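Local coordinates for protein putidaredoxin reductase (Pseudomonas putida, PDB 1Q1R) that probably passes electrons from NADH through its bound FAD to putidaredoxin, the iron-sulfur partner of the cytochrome P450cam monooxygenase, at residues S362-V374 / I389-L401. Residues are numbered along the deposited sequence; the frame is centred on the assembly and turned at random.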
loop_
_atom_site.group_PDB
_atom_site.type_symbol
_atom_site.label_atom_id
_atom_site.label_comp_id
_atom_site.label_asym_id
_atom_site.label_seq_id
_atom_site.Cartn_x
_atom_site.Cartn_y
_atom_site.Cartn_z
ATOM N N SER A 362 2.289 -1.082 22.232
ATOM C CA SER A 362 1.366 -0.312 21.416
ATOM C C SER A 362 1.750 1.149 21.601
ATOM O O SER A 362 2.106 1.569 22.704
ATOM C CB SER A 362 -0.075 -0.533 21.867
ATOM O OG SER A 362 -0.461 -1.883 21.678
ATOM N N VAL A 363 1.691 1.918 20.522
ATOM C CA VAL A 363 2.036 3.328 20.586
ATOM C C VAL A 363 0.820 4.139 20.172
ATOM O O VAL A 363 0.318 4.008 19.045
ATOM C CB VAL A 363 3.225 3.662 19.647
ATOM C CG1 VAL A 363 3.638 5.119 19.818
ATOM C CG2 VAL A 363 4.402 2.748 19.957
ATOM N N PHE A 364 0.338 4.967 21.093
ATOM C CA PHE A 364 -0.830 5.795 20.824
ATOM C C PHE A 364 -0.420 7.192 20.383
ATOM O O PHE A 364 0.364 7.856 21.053
ATOM C CB PHE A 364 -1.720 5.884 22.074
ATOM C CG PHE A 364 -2.276 4.559 22.523
ATOM C CD1 PHE A 364 -1.499 3.676 23.267
ATOM C CD2 PHE A 364 -3.570 4.179 22.169
ATOM C CE1 PHE A 364 -2.000 2.432 23.649
ATOM C CE2 PHE A 364 -4.079 2.938 22.545
ATOM C CZ PHE A 364 -3.293 2.062 23.284
ATOM N N TYR A 365 -0.949 7.631 19.247
ATOM C CA TYR A 365 -0.654 8.962 18.726
ATOM C C TYR A 365 -1.830 9.870 19.059
ATOM O O TYR A 365 -2.955 9.622 18.623
ATOM C CB TYR A 365 -0.447 8.914 17.209
ATOM C CG TYR A 365 0.775 8.130 16.790
ATOM C CD1 TYR A 365 0.807 6.739 16.895
ATOM C CD2 TYR A 365 1.911 8.782 16.316
ATOM C CE1 TYR A 365 1.942 6.016 16.540
ATOM C CE2 TYR A 365 3.051 8.069 15.957
ATOM C CZ TYR A 365 3.062 6.690 16.071
ATOM O OH TYR A 365 4.193 5.989 15.724
ATOM N N LEU A 366 -1.568 10.920 19.834
ATOM C CA LEU A 366 -2.623 11.841 20.231
ATOM C C LEU A 366 -2.395 13.289 19.818
ATOM O O LEU A 366 -1.264 13.747 19.665
ATOM C CB LEU A 366 -2.822 11.807 21.756
ATOM C CG LEU A 366 -3.237 10.503 22.445
ATOM C CD1 LEU A 366 -2.061 9.541 22.488
ATOM C CD2 LEU A 366 -3.721 10.809 23.856
ATOM N N GLN A 367 -3.505 13.994 19.635
ATOM C CA GLN A 367 -3.501 15.410 19.306
ATOM C C GLN A 367 -4.384 15.943 20.423
ATOM O O GLN A 367 -5.608 15.981 20.299
ATOM C CB GLN A 367 -4.154 15.669 17.952
ATOM C CG GLN A 367 -4.019 17.107 17.495
ATOM C CD GLN A 367 -4.704 17.372 16.170
ATOM O OE1 GLN A 367 -4.522 18.430 15.568
ATOM N NE2 GLN A 367 -5.504 16.417 15.713
ATOM N N GLY A 368 -3.755 16.325 21.527
ATOM C CA GLY A 368 -4.510 16.791 22.673
ATOM C C GLY A 368 -4.873 15.539 23.450
ATOM O O GLY A 368 -3.990 14.839 23.950
ATOM N N ASP A 369 -6.164 15.244 23.545
ATOM C CA ASP A 369 -6.620 14.051 24.251
ATOM C C ASP A 369 -7.267 13.078 23.274
ATOM O O ASP A 369 -7.707 11.995 23.658
ATOM C CB ASP A 369 -7.625 14.415 25.345
ATOM C CG ASP A 369 -7.006 15.240 26.456
ATOM O OD1 ASP A 369 -5.888 14.907 26.908
ATOM O OD2 ASP A 369 -7.646 16.218 26.888
ATOM N N ARG A 370 -7.330 13.477 22.008
ATOM C CA ARG A 370 -7.922 12.639 20.976
ATOM C C ARG A 370 -6.888 11.677 20.398
ATOM O O ARG A 370 -5.785 12.087 20.024
ATOM C CB ARG A 370 -8.488 13.501 19.848
ATOM C CG ARG A 370 -9.038 12.680 18.693
ATOM C CD ARG A 370 -9.336 13.532 17.473
ATOM N NE ARG A 370 -9.672 12.697 16.324
ATOM C CZ ARG A 370 -9.836 13.154 15.085
ATOM N NH1 ARG A 370 -9.693 14.450 14.832
ATOM N NH2 ARG A 370 -10.142 12.316 14.102
ATOM N N VAL A 371 -7.248 10.399 20.330
ATOM C CA VAL A 371 -6.353 9.389 19.780
ATOM C C VAL A 371 -6.499 9.393 18.260
ATOM O O VAL A 371 -7.585 9.158 17.735
ATOM C CB VAL A 371 -6.688 7.978 20.325
ATOM C CG1 VAL A 371 -5.759 6.942 19.702
ATOM C CG2 VAL A 371 -6.540 7.958 21.846
ATOM N N LEU A 372 -5.402 9.670 17.562
ATOM C CA LEU A 372 -5.402 9.719 16.099
ATOM C C LEU A 372 -5.084 8.370 15.469
ATOM O O LEU A 372 -5.713 7.969 14.492
ATOM C CB LEU A 372 -4.378 10.745 15.606
ATOM C CG LEU A 372 -4.631 12.218 15.937
ATOM C CD1 LEU A 372 -3.413 13.042 15.535
ATOM C CD2 LEU A 372 -5.876 12.708 15.210
ATOM N N ALA A 373 -4.100 7.674 16.026
ATOM C CA ALA A 373 -3.703 6.380 15.495
ATOM C C ALA A 373 -2.970 5.562 16.541
ATOM O O ALA A 373 -2.556 6.079 17.576
ATOM C CB ALA A 373 -2.801 6.575 14.274
ATOM N N VAL A 374 -2.822 4.272 16.265
ATOM C CA VAL A 374 -2.113 3.385 17.169
ATOM C C VAL A 374 -1.310 2.385 16.358
ATOM O O VAL A 374 -1.837 1.746 15.445
ATOM C CB VAL A 374 -3.072 2.597 18.085
ATOM C CG1 VAL A 374 -2.265 1.757 19.072
ATOM C CG2 VAL A 374 -3.997 3.553 18.830
ATOM N N ILE A 389 -11.634 2.478 19.256
ATOM C CA ILE A 389 -11.356 3.788 19.843
ATOM C C ILE A 389 -11.304 4.884 18.774
ATOM O O ILE A 389 -11.850 5.975 18.963
ATOM C CB ILE A 389 -10.010 3.770 20.622
ATOM C CG1 ILE A 389 -10.137 2.873 21.853
ATOM C CG2 ILE A 389 -9.613 5.185 21.038
ATOM C CD1 ILE A 389 -8.812 2.530 22.514
ATOM N N ILE A 390 -10.654 4.586 17.652
ATOM C CA ILE A 390 -10.523 5.547 16.560
ATOM C C ILE A 390 -11.824 5.723 15.788
ATOM O O ILE A 390 -12.299 6.843 15.601
ATOM C CB ILE A 390 -9.426 5.111 15.549
ATOM C CG1 ILE A 390 -8.098 4.893 16.271
ATOM C CG2 ILE A 390 -9.270 6.162 14.457
ATOM C CD1 ILE A 390 -7.597 6.105 17.009
ATOM N N THR A 391 -12.394 4.611 15.338
ATOM C CA THR A 391 -13.627 4.644 14.562
ATOM C C THR A 391 -14.789 5.297 15.300
ATOM O O THR A 391 -15.546 6.069 14.711
ATOM C CB THR A 391 -14.058 3.226 14.134
ATOM O OG1 THR A 391 -13.006 2.608 13.381
ATOM C CG2 THR A 391 -15.321 3.290 13.276
ATOM N N ASP A 392 -14.932 4.997 16.588
ATOM C CA ASP A 392 -16.026 5.567 17.366
ATOM C C ASP A 392 -15.669 6.823 18.154
ATOM O O ASP A 392 -16.484 7.323 18.931
ATOM C CB ASP A 392 -16.603 4.515 18.313
ATOM C CG ASP A 392 -17.190 3.339 17.572
ATOM O OD1 ASP A 392 -17.915 3.573 16.584
ATOM O OD2 ASP A 392 -16.933 2.184 17.972
ATOM N N ARG A 393 -14.460 7.339 17.955
ATOM C CA ARG A 393 -14.042 8.545 18.660
ATOM C C ARG A 393 -14.275 8.424 20.166
ATOM O O ARG A 393 -14.817 9.334 20.790
ATOM C CB ARG A 393 -14.822 9.747 18.126
ATOM C CG ARG A 393 -14.078 10.591 17.114
ATOM C CD ARG A 393 -12.911 11.316 17.771
ATOM N NE ARG A 393 -12.402 12.399 16.935
ATOM C CZ ARG A 393 -13.125 13.451 16.558
ATOM N NH1 ARG A 393 -14.390 13.563 16.946
ATOM N NH2 ARG A 393 -12.584 14.392 15.796
ATOM N N LEU A 394 -13.868 7.302 20.749
ATOM C CA LEU A 394 -14.058 7.092 22.179
ATOM C C LEU A 394 -13.133 7.961 23.028
ATOM O O LEU A 394 -11.927 8.024 22.790
ATOM C CB LEU A 394 -13.846 5.622 22.535
ATOM C CG LEU A 394 -14.787 4.603 21.892
ATOM C CD1 LEU A 394 -14.510 3.233 22.472
ATOM C CD2 LEU A 394 -16.231 4.997 22.141
ATOM N N PRO A 395 -13.697 8.637 24.042
ATOM C CA PRO A 395 -12.944 9.512 24.949
ATOM C C PRO A 395 -12.114 8.761 25.990
ATOM O O PRO A 395 -12.286 8.959 27.197
ATOM C CB PRO A 395 -14.043 10.355 25.585
ATOM C CG PRO A 395 -15.172 9.381 25.689
ATOM C CD PRO A 395 -15.140 8.688 24.341
ATOM N N VAL A 396 -11.215 7.899 25.532
ATOM C CA VAL A 396 -10.375 7.141 26.450
ATOM C C VAL A 396 -9.447 8.069 27.232
ATOM O O VAL A 396 -8.935 9.048 26.687
ATOM C CB VAL A 396 -9.513 6.107 25.703
ATOM C CG1 VAL A 396 -10.397 5.028 25.107
ATOM C CG2 VAL A 396 -8.695 6.797 24.617
ATOM N N GLU A 397 -9.231 7.754 28.505
ATOM C CA GLU A 397 -8.365 8.555 29.364
ATOM C C GLU A 397 -6.899 8.432 28.964
ATOM O O GLU A 397 -6.287 7.382 29.137
ATOM C CB GLU A 397 -8.522 8.130 30.827
ATOM C CG GLU A 397 -7.571 8.853 31.776
ATOM C CD GLU A 397 -7.654 10.365 31.632
ATOM O OE1 GLU A 397 -8.770 10.913 31.771
ATOM O OE2 GLU A 397 -6.609 11.003 31.377
ATOM N N PRO A 398 -6.312 9.513 28.439
ATOM C CA PRO A 398 -4.906 9.487 28.024
ATOM C C PRO A 398 -3.952 9.002 29.113
ATOM O O PRO A 398 -3.046 8.206 28.853
ATOM C CB PRO A 398 -4.637 10.937 27.630
ATOM C CG PRO A 398 -5.969 11.399 27.136
ATOM C CD PRO A 398 -6.912 10.831 28.168
ATOM N N ASN A 399 -4.168 9.474 30.336
ATOM C CA ASN A 399 -3.302 9.111 31.451
ATOM C C ASN A 399 -3.311 7.632 31.841
ATOM O O ASN A 399 -2.532 7.216 32.689
ATOM C CB ASN A 399 -3.624 9.983 32.671
ATOM C CG ASN A 399 -3.459 11.470 32.380
ATOM O OD1 ASN A 399 -2.582 11.870 31.606
ATOM N ND2 ASN A 399 -4.295 12.297 33.003
ATOM N N LEU A 400 -4.177 6.835 31.223
ATOM C CA LEU A 400 -4.212 5.408 31.537
ATOM C C LEU A 400 -3.761 4.549 30.356
ATOM O O LEU A 400 -3.457 3.370 30.518
ATOM C CB LEU A 400 -5.617 4.985 31.960
ATOM C CG LEU A 400 -6.137 5.463 33.318
ATOM C CD1 LEU A 400 -7.562 4.968 33.511
ATOM C CD2 LEU A 400 -5.240 4.942 34.428
ATOM N N LEU A 401 -3.711 5.142 29.169
ATOM C CA LEU A 401 -3.320 4.392 27.980
ATOM C C LEU A 401 -1.964 3.696 28.120
ATOM O O LEU A 401 -1.781 2.584 27.622
ATOM C CB LEU A 401 -3.327 5.307 26.750
ATOM C CG LEU A 401 -4.695 5.847 26.319
ATOM C CD1 LEU A 401 -4.510 6.788 25.131
ATOM C CD2 LEU A 401 -5.630 4.696 25.947
HETATM O O HOH W 1 -9.716 10.510 24.500
HETATM O O HOH W 2 -10.153 8.668 18.695
HETATM O O HOH W 3 -9.817 9.580 21.543
#
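One face of a beta hairpin in the C-terminal domain, strands 360-367 and 370-377 joined by a type II' turn, is covered by the last turn of helix 380-391 and the chain that follows it, with Val371 meeting Ile389, Ile390, Val396 and Leu401. It illustrates how a sheet and a helix end with its following loop can pack closely without one direct hydrogen bond. The two branches of Val371 divide the work: CG1, anti to the backbone N (chi1 178°), presses on Ile390 CD1 at a tight 3.4 Å, while CG2, beside that N, lies 3.7 Å from Val396 CG2 and meets Leu401 CD1 tip to tip. Leu401 also spreads over one face of the Phe364 ring, its CD1 4.1 Å from Phe364 CD2; Val374 CG1 backs the opposite face. Nearer the turn, Leu366 CD2 touches Pro398 CB at 3.9 Å.

Polar backbone atoms are joined through water instead. Water 1 donates to Asp369 O and Val396 O, water 2 to Val371 O and Ile389 O; water 3 accepts from Val371 N (3.0 Å) and donates to Leu394 O.

Beyond the apolar residues, Arg370 NE and Arg393 NE, both donors, are 2.8 Å apart, so the exact placing of one or both side chains is doubtful. A Schellman motif (Leu394 N to Ile389 O, Arg393 N to Ile390 O) ends the helix. An antiparallel sheet covered by helix and loop is consistent with the C-terminal domain of glutathione reductase-fold flavoenzymes.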